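Local coordinates for protein hydrolase, haloacid dehalogenase-like family (Chlorobaculum tepidum, PDB 2HCF) that binds magnesium and is probably a hydrolase of the haloacid dehalogenase (HAD) superfamily, its exact substrate not established, at residues T5-D10 and V174-T179; F9-T14 and L113-G118. All blocks are in the same frame, centred on the assembly; numbering follows the deposited sequence.

Contact 1 of 2, residues T5-D10 and V174-T179; sequences TLVLFD and VIIGDT. With MG (magnesium ion), chain B.
Asp-10 and Asp-178 converge obliquely on a magnesium ion, each giving it one carboxylate oxygen: OD2 of Asp-10 at 2.0 Å and OD1 of Asp-178 at 2.1 Å. The two carboxylate planes are 18° apart, and three waters plus the backbone O of Asp-12 complete the octahedral shell. CG of Asp-10 stands anti to its backbone N (chi1 -180°), which carries the carboxylate forward beyond the strand end to the metal. OD2 also accepts a hydrogen bond from Thr-14, while OD1 forms a salt bridge with Arg-149 and accepts one from water 1.

Behind the ion, strands 5-9 and 173-177 run parallel as neighbours in the central sheet of the Rossmann-like HAD core. Four backbone hydrogen bonds join them, the last from Asp-10 N to Ile-176 O at 2.9 Å, tying this residue's backbone to the sheet. On one side of the sheet CD1 of Ile-176 sits over a face of the Phe-9 ring, 3.8 Å from its centroid, and presses on Val-7 CG1 at 3.5 Å. On the other, Leu-8 CD1 lies beside Ile-175 CG1.

With OD2 of Asp-10 only 3.0 Å from OD1 of Asp-178, the cation probably offsets the repulsion between two buried acidic groups.

Contact 2 of 2, residues F9-T14 and L113-G118; sequences FDIDGT and LGLLTG. With MG (magnesium ion), chain B.
Phe-9 opens the contact with both its backbone groups: its N donates to Gly-114 O at 3.0 Å, and its O accepts from Leu-116 N at 2.9 Å. The second bond arrives well above the carbonyl plane, 53° out of it. The ring meets this strand at its edge, where Leu-113 CD2 lies near the ring plane, 3.5 Å from Phe-9 CE2; Leu-101, Leu-102 and Leu-105 of helix 98-106 also pack on the ring.

At Asp-10 the chain leaves the sheet, its CA making a CA-H...O contact with Leu-116 O. Its OD1 accepts a hydrogen bond from water 4, which is also bonded to Thr-117 OG1 at 2.6 Å, linking the segments just beyond the ends of their strands; Asp-12 N donates to the same water.

Asp-10, Asp-12 and Thr-14 fit the DxDx(T/V) signature of HAD enzymes; by analogy the first Asp would be the nucleophile, and Thr-117, just after strand 111-116, is placed like the Ser/Thr of the family's second motif.

Ile-11 has CG1 beside its backbone N (chi1 -56°), and from there CG1 touches Leu-115 CD2 at 4.0 Å and lies 3.8 Å from Thr-117 OG1, the Ile-11 and Thr-117 side chains crossing. That hydroxyl is also bonded to Asn-119. Asp-12 gives magnesium its backbone O at 2.1 Å, while its carboxylate turns to Lys-127 and Asn-119. After Gly-13, Thr-14 OG1 reaches back to the anti lone pair of Asp-10 OD2, 2.9 Å away.

Both contacts are buried and share Phe-9 and Asp-10, because strand 5-9 lies between strands 173-177 and 111-116 in the parallel sheet. Contact 1 keeps the strand pairing up to Asp-10 and packs apolar side chains on both faces; contact 2 has one bridging pair before the first chain turns off into the metal loop, and a bridging water adds to two backbone bonds. Each brings a different kind of ligand to the same magnesium: a second carboxylate from 174-179, a main-chain oxygen from within 9-14. Segment 113-118 supplies no metal ligand. The two also touch directly, Val-7 O probably accepting a hydrogen bond from Gly-114 N at 3.0 Å.

Contact 1 of 2, residues T5-D10 and V174-T179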
ATOM      1  N   THR A   5       8.608 -17.652  -4.666  1.00 31.89           N
ATOM      2  CA  THR A   5       7.629 -16.925  -3.821  1.00 30.56           C
ATOM      3  C   THR A   5       7.410 -15.470  -4.246  1.00 27.41           C
ATOM      4  O   THR A   5       8.358 -14.752  -4.563  1.00 25.74           O
ATOM      5  CB  THR A   5       8.065 -16.948  -2.367  1.00 30.08           C
ATOM      6  OG1 THR A   5       8.023 -18.303  -1.911  1.00 33.02           O
ATOM      7  CG2 THR A   5       7.136 -16.120  -1.477  1.00 30.75           C
ATOM      8  N   LEU A   6       6.137 -15.077  -4.245  1.00 24.14           N
ATOM      9  CA  LEU A   6       5.689 -13.735  -4.591  1.00 22.81           C
ATOM     10  C   LEU A   6       5.343 -13.023  -3.281  1.00 21.85           C
ATOM     11  O   LEU A   6       4.468 -13.474  -2.530  1.00 21.88           O
ATOM     12  CB  LEU A   6       4.457 -13.788  -5.518  1.00 21.91           C
ATOM     13  CG  LEU A   6       3.784 -12.440  -5.825  1.00 21.96           C
ATOM     14  CD1 LEU A   6       4.767 -11.503  -6.461  1.00 18.02           C
ATOM     15  CD2 LEU A   6       2.565 -12.527  -6.700  1.00 21.60           C
ATOM     16  N   VAL A   7       6.044 -11.929  -3.011  1.00 21.40           N
ATOM     17  CA  VAL A   7       5.845 -11.191  -1.792  1.00 20.35           C
ATOM     18  C   VAL A   7       5.412  -9.739  -2.086  1.00 19.81           C
ATOM     19  O   VAL A   7       6.177  -8.947  -2.646  1.00 18.18           O
ATOM     20  CB  VAL A   7       7.135 -11.187  -0.938  1.00 19.94           C
ATOM     21  CG1 VAL A   7       6.837 -10.621   0.437  1.00 20.95           C
ATOM     22  CG2 VAL A   7       7.700 -12.596  -0.817  1.00 20.75           C
ATOM     23  N   LEU A   8       4.219  -9.403  -1.621  1.00 18.51           N
ATOM     24  CA  LEU A   8       3.580  -8.124  -1.915  1.00 19.23           C
ATOM     25  C   LEU A   8       3.422  -7.315  -0.624  1.00 18.67           C
ATOM     26  O   LEU A   8       2.842  -7.776   0.353  1.00 19.46           O
ATOM     27  CB  LEU A   8       2.228  -8.370  -2.596  1.00 19.79           C
ATOM     28  CG  LEU A   8       2.246  -9.151  -3.914  1.00 20.56           C
ATOM     29  CD1 LEU A   8       0.827  -9.473  -4.330  1.00 20.62           C
ATOM     30  CD2 LEU A   8       2.966  -8.394  -5.013  1.00 23.47           C
ATOM     31  N   PHE A   9       3.940  -6.098  -0.645  1.00 18.79           N
ATOM     32  CA  PHE A   9       3.998  -5.199   0.506  1.00 18.46           C
ATOM     33  C   PHE A   9       3.120  -3.979   0.283  1.00 18.79           C
ATOM     34  O   PHE A   9       3.185  -3.310  -0.794  1.00 18.21           O
ATOM     35  CB  PHE A   9       5.415  -4.648   0.677  1.00 17.71           C
ATOM     36  CG  PHE A   9       6.373  -5.565   1.418  1.00 17.25           C
ATOM     37  CD1 PHE A   9       6.469  -5.504   2.807  1.00 17.31           C
ATOM     38  CD2 PHE A   9       7.249  -6.409   0.728  1.00 17.09           C
ATOM     39  CE1 PHE A   9       7.367  -6.312   3.490  1.00 17.67           C
ATOM     40  CE2 PHE A   9       8.135  -7.213   1.401  1.00 16.14           C
ATOM     41  CZ  PHE A   9       8.193  -7.162   2.791  1.00 18.31           C
ATOM     42  N   ASP A  10       2.311  -3.698   1.299  1.00 19.28           N
ATOM     43  CA  ASP A  10       1.709  -2.378   1.542  1.00 19.15           C
ATOM     44  C   ASP A  10       2.780  -1.347   1.913  1.00 19.16           C
ATOM     45  O   ASP A  10       3.832  -1.732   2.358  1.00 18.35           O
ATOM     46  CB  ASP A  10       0.730  -2.548   2.693  1.00 20.33           C
ATOM     47  CG  ASP A  10       0.020  -1.258   3.051  1.00 21.95           C
ATOM     48  OD1 ASP A  10      -0.688  -0.754   2.156  1.00 21.62           O
ATOM     49  OD2 ASP A  10       0.153  -0.796   4.219  1.00 17.17           O
ATOM     50  N   VAL A 174       2.461 -14.175  -0.744  1.00 20.47           N
ATOM     51  CA  VAL A 174       2.482 -13.568   0.588  1.00 20.65           C
ATOM     52  C   VAL A 174       2.115 -12.089   0.462  1.00 19.80           C
ATOM     53  O   VAL A 174       2.743 -11.329  -0.297  1.00 18.90           O
ATOM     54  CB  VAL A 174       3.874 -13.733   1.256  1.00 20.31           C
ATOM     55  CG1 VAL A 174       3.905 -13.082   2.625  1.00 21.09           C
ATOM     56  CG2 VAL A 174       4.232 -15.199   1.362  1.00 21.48           C
ATOM     57  N   ILE A 175       1.075 -11.703   1.194  1.00 19.81           N
ATOM     58  CA  ILE A 175       0.603 -10.345   1.187  1.00 20.34           C
ATOM     59  C   ILE A 175       0.757  -9.726   2.562  1.00 19.95           C
ATOM     60  O   ILE A 175       0.216 -10.230   3.542  1.00 20.32           O
ATOM     61  CB  ILE A 175      -0.827 -10.290   0.694  1.00 19.63           C
ATOM     62  CG1 ILE A 175      -0.814 -10.442  -0.827  1.00 20.38           C
ATOM     63  CG2 ILE A 175      -1.494  -8.985   1.046  1.00 19.60           C
ATOM     64  CD1 ILE A 175      -2.119 -10.878  -1.422  1.00 21.05           C
ATOM     65  N   ILE A 176       1.502  -8.623   2.617  1.00 19.70           N
ATOM     66  CA  ILE A 176       1.912  -8.023   3.886  1.00 19.47           C
ATOM     67  C   ILE A 176       1.340  -6.609   4.063  1.00 19.84           C
ATOM     68  O   ILE A 176       1.520  -5.733   3.186  1.00 20.03           O
ATOM     69  CB  ILE A 176       3.457  -7.982   3.991  1.00 19.34           C
ATOM     70  CG1 ILE A 176       4.025  -9.400   3.894  1.00 19.84           C
ATOM     71  CG2 ILE A 176       3.909  -7.303   5.285  1.00 19.69           C
ATOM     72  CD1 ILE A 176       5.501  -9.464   3.494  1.00 18.54           C
ATOM     73  N   GLY A 177       0.722  -6.383   5.225  1.00 18.86           N
ATOM     74  CA  GLY A 177       0.225  -5.066   5.619  1.00 18.73           C
ATOM     75  C   GLY A 177      -0.197  -4.921   7.070  1.00 18.42           C
ATOM     76  O   GLY A 177      -0.059  -5.844   7.860  1.00 18.05           O
ATOM     77  N   ASP A 178      -0.772  -3.759   7.393  1.00 18.67           N
ATOM     78  CA  ASP A 178      -1.028  -3.318   8.770  1.00 17.25           C
ATOM     79  C   ASP A 178      -2.494  -3.127   9.172  1.00 17.53           C
ATOM     80  O   ASP A 178      -2.741  -2.668  10.291  1.00 16.91           O
ATOM     81  CB  ASP A 178      -0.270  -2.011   9.025  1.00 17.89           C
ATOM     82  CG  ASP A 178      -0.866  -0.817   8.240  1.00 19.52           C
ATOM     83  OD1 ASP A 178      -0.880  -0.919   6.989  1.00 19.72           O
ATOM     84  OD2 ASP A 178      -1.290   0.203   8.878  1.00 19.33           O
ATOM     85  N   THR A 179      -3.448  -3.469   8.284  1.00 16.56           N
ATOM     86  CA  THR A 179      -4.881  -3.282   8.566  1.00 17.01           C
ATOM     87  C   THR A 179      -5.717  -4.466   8.158  1.00 17.50           C
ATOM     88  O   THR A 179      -5.266  -5.374   7.454  1.00 17.31           O
ATOM     89  CB  THR A 179      -5.491  -2.051   7.822  1.00 16.94           C
ATOM     90  OG1 THR A 179      -5.868  -2.431   6.479  1.00 17.50           O
ATOM     91  CG2 THR A 179      -4.494  -0.892   7.791  1.00 16.71           C
TER
HETATM   92 MG    MG B 300      -1.145   0.325   5.320  1.00 15.09          MG
HETATM   93  O   HOH W   1      -1.685   1.638   3.741  1.00 16.02           O
HETATM   94  O   HOH W   2      -2.160   1.686   6.789  1.00 17.21           O
HETATM   95  O   HOH W   3      -2.699  -0.818   4.569  1.00 13.89           O

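Contact 2 of 2, residues F9-T14 and L113-G118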
ATOM      1  N   PHE A   9       3.940  -6.098  -0.645  1.00 18.79           N
ATOM      2  CA  PHE A   9       3.998  -5.199   0.506  1.00 18.46           C
ATOM      3  C   PHE A   9       3.120  -3.979   0.283  1.00 18.79           C
ATOM      4  O   PHE A   9       3.185  -3.310  -0.794  1.00 18.21           O
ATOM      5  CB  PHE A   9       5.415  -4.648   0.677  1.00 17.71           C
ATOM      6  CG  PHE A   9       6.373  -5.565   1.418  1.00 17.25           C
ATOM      7  CD1 PHE A   9       6.469  -5.504   2.807  1.00 17.31           C
ATOM      8  CD2 PHE A   9       7.249  -6.409   0.728  1.00 17.09           C
ATOM      9  CE1 PHE A   9       7.367  -6.312   3.490  1.00 17.67           C
ATOM     10  CE2 PHE A   9       8.135  -7.213   1.401  1.00 16.14           C
ATOM     11  CZ  PHE A   9       8.193  -7.162   2.791  1.00 18.31           C
ATOM     12  N   ASP A  10       2.311  -3.698   1.299  1.00 19.28           N
ATOM     13  CA  ASP A  10       1.709  -2.378   1.542  1.00 19.15           C
ATOM     14  C   ASP A  10       2.780  -1.347   1.913  1.00 19.16           C
ATOM     15  O   ASP A  10       3.832  -1.732   2.358  1.00 18.35           O
ATOM     16  CB  ASP A  10       0.730  -2.548   2.693  1.00 20.33           C
ATOM     17  CG  ASP A  10       0.020  -1.258   3.051  1.00 21.95           C
ATOM     18  OD1 ASP A  10      -0.688  -0.754   2.156  1.00 21.62           O
ATOM     19  OD2 ASP A  10       0.153  -0.796   4.219  1.00 17.17           O
ATOM     20  N   ILE A  11       2.525  -0.052   1.695  1.00 18.90           N
ATOM     21  CA  ILE A  11       3.463   1.021   2.038  1.00 18.30           C
ATOM     22  C   ILE A  11       3.169   1.632   3.437  1.00 18.75           C
ATOM     23  O   ILE A  11       3.908   1.364   4.410  1.00 17.90           O
ATOM     24  CB  ILE A  11       3.481   2.094   0.934  1.00 18.86           C
ATOM     25  CG1 ILE A  11       3.822   1.434  -0.422  1.00 17.56           C
ATOM     26  CG2 ILE A  11       4.457   3.218   1.279  1.00 17.57           C
ATOM     27  CD1 ILE A  11       3.941   2.397  -1.573  1.00 17.81           C
ATOM     28  N   ASP A  12       2.078   2.399   3.561  1.00 18.82           N
ATOM     29  CA  ASP A  12       1.839   3.217   4.759  1.00 18.82           C
ATOM     30  C   ASP A  12       1.463   2.363   5.951  1.00 18.80           C
ATOM     31  O   ASP A  12       0.564   1.498   5.845  1.00 17.18           O
ATOM     32  CB  ASP A  12       0.772   4.280   4.509  1.00 19.00           C
ATOM     33  CG  ASP A  12       1.178   5.245   3.370  1.00 21.09           C
ATOM     34  OD1 ASP A  12       1.092   4.828   2.208  1.00 24.07           O
ATOM     35  OD2 ASP A  12       1.605   6.375   3.645  1.00 22.96           O
ATOM     36  N   GLY A  13       2.199   2.564   7.044  1.00 19.06           N
ATOM     37  CA  GLY A  13       2.020   1.775   8.284  1.00 18.44           C
ATOM     38  C   GLY A  13       2.611   0.365   8.260  1.00 18.70           C
ATOM     39  O   GLY A  13       2.406  -0.392   9.216  1.00 18.32           O
ATOM     40  N   THR A  14       3.318   0.021   7.168  1.00 17.92           N
ATOM     41  CA  THR A  14       3.980  -1.253   6.955  1.00 17.11           C
ATOM     42  C   THR A  14       5.467  -1.055   6.656  1.00 17.29           C
ATOM     43  O   THR A  14       6.333  -1.592   7.358  1.00 17.28           O
ATOM     44  CB  THR A  14       3.327  -2.012   5.795  1.00 17.19           C
ATOM     45  OG1 THR A  14       1.929  -2.229   6.073  1.00 14.03           O
ATOM     46  CG2 THR A  14       3.987  -3.359   5.564  1.00 17.54           C
ATOM     47  N   LEU A 113       9.678  -9.414  -5.485  1.00 20.04           N
ATOM     48  CA  LEU A 113       9.036  -8.399  -4.622  1.00 19.81           C
ATOM     49  C   LEU A 113       8.130  -7.497  -5.449  1.00 19.79           C
ATOM     50  O   LEU A 113       8.497  -7.104  -6.557  1.00 20.25           O
ATOM     51  CB  LEU A 113      10.053  -7.530  -3.911  1.00 20.69           C
ATOM     52  CG  LEU A 113      10.775  -8.074  -2.677  1.00 20.83           C
ATOM     53  CD1 LEU A 113      11.917  -7.126  -2.396  1.00 23.10           C
ATOM     54  CD2 LEU A 113       9.862  -8.148  -1.496  1.00 24.35           C
ATOM     55  N   GLY A 114       6.946  -7.196  -4.915  1.00 19.51           N
ATOM     56  CA  GLY A 114       6.064  -6.196  -5.504  1.00 19.03           C
ATOM     57  C   GLY A 114       5.289  -5.383  -4.456  1.00 18.89           C
ATOM     58  O   GLY A 114       5.268  -5.718  -3.262  1.00 17.90           O
ATOM     59  N   LEU A 115       4.644  -4.312  -4.917  1.00 17.22           N
ATOM     60  CA  LEU A 115       3.865  -3.455  -4.067  1.00 17.34           C
ATOM     61  C   LEU A 115       2.422  -3.776  -4.300  1.00 17.87           C
ATOM     62  O   LEU A 115       2.047  -4.038  -5.434  1.00 18.09           O
ATOM     63  CB  LEU A 115       4.092  -2.017  -4.445  1.00 17.71           C
ATOM     64  CG  LEU A 115       5.528  -1.552  -4.156  1.00 17.01           C
ATOM     65  CD1 LEU A 115       5.764  -0.279  -4.857  1.00 17.96           C
ATOM     66  CD2 LEU A 115       5.739  -1.359  -2.639  1.00 18.68           C
ATOM     67  N   LEU A 116       1.622  -3.742  -3.244  1.00 18.66           N
ATOM     68  CA  LEU A 116       0.175  -3.794  -3.329  1.00 18.98           C
ATOM     69  C   LEU A 116      -0.316  -2.752  -2.336  1.00 19.56           C
ATOM     70  O   LEU A 116      -0.232  -2.985  -1.110  1.00 18.78           O
ATOM     71  CB  LEU A 116      -0.367  -5.177  -2.948  1.00 19.65           C
ATOM     72  CG  LEU A 116      -1.799  -5.435  -3.404  1.00 21.96           C
ATOM     73  CD1 LEU A 116      -2.101  -6.907  -3.447  1.00 23.97           C
ATOM     74  CD2 LEU A 116      -2.825  -4.740  -2.516  1.00 22.86           C
ATOM     75  N   THR A 117      -0.755  -1.595  -2.865  1.00 19.12           N
ATOM     76  CA  THR A 117      -0.932  -0.406  -2.054  1.00 19.94           C
ATOM     77  C   THR A 117      -2.123   0.459  -2.415  1.00 19.77           C
ATOM     78  O   THR A 117      -2.588   0.439  -3.560  1.00 20.08           O
ATOM     79  CB  THR A 117       0.374   0.418  -2.104  1.00 19.11           C
ATOM     80  OG1 THR A 117       0.202   1.655  -1.426  1.00 20.16           O
ATOM     81  CG2 THR A 117       0.825   0.621  -3.526  1.00 20.92           C
ATOM     82  N   GLY A 118      -2.618   1.211  -1.423  1.00 19.76           N
ATOM     83  CA  GLY A 118      -3.711   2.178  -1.630  1.00 19.13           C
ATOM     84  C   GLY A 118      -3.218   3.475  -2.251  1.00 18.67           C
ATOM     85  O   GLY A 118      -4.016   4.319  -2.665  1.00 20.27           O
TER
HETATM   86 MG    MG B 300      -1.145   0.325   5.320  1.00 15.09          MG
HETATM   87  O   HOH W   4      -0.006   1.887   1.157  1.00 10.65           O
HETATM   88  O   HOH W   1      -1.685   1.638   3.741  1.00 16.02           O
HETATM   89  O   HOH W   2      -2.160   1.686   6.789  1.00 17.21           O
HETATM   90  O   HOH W   3      -2.699  -0.818   4.569  1.00 13.89           O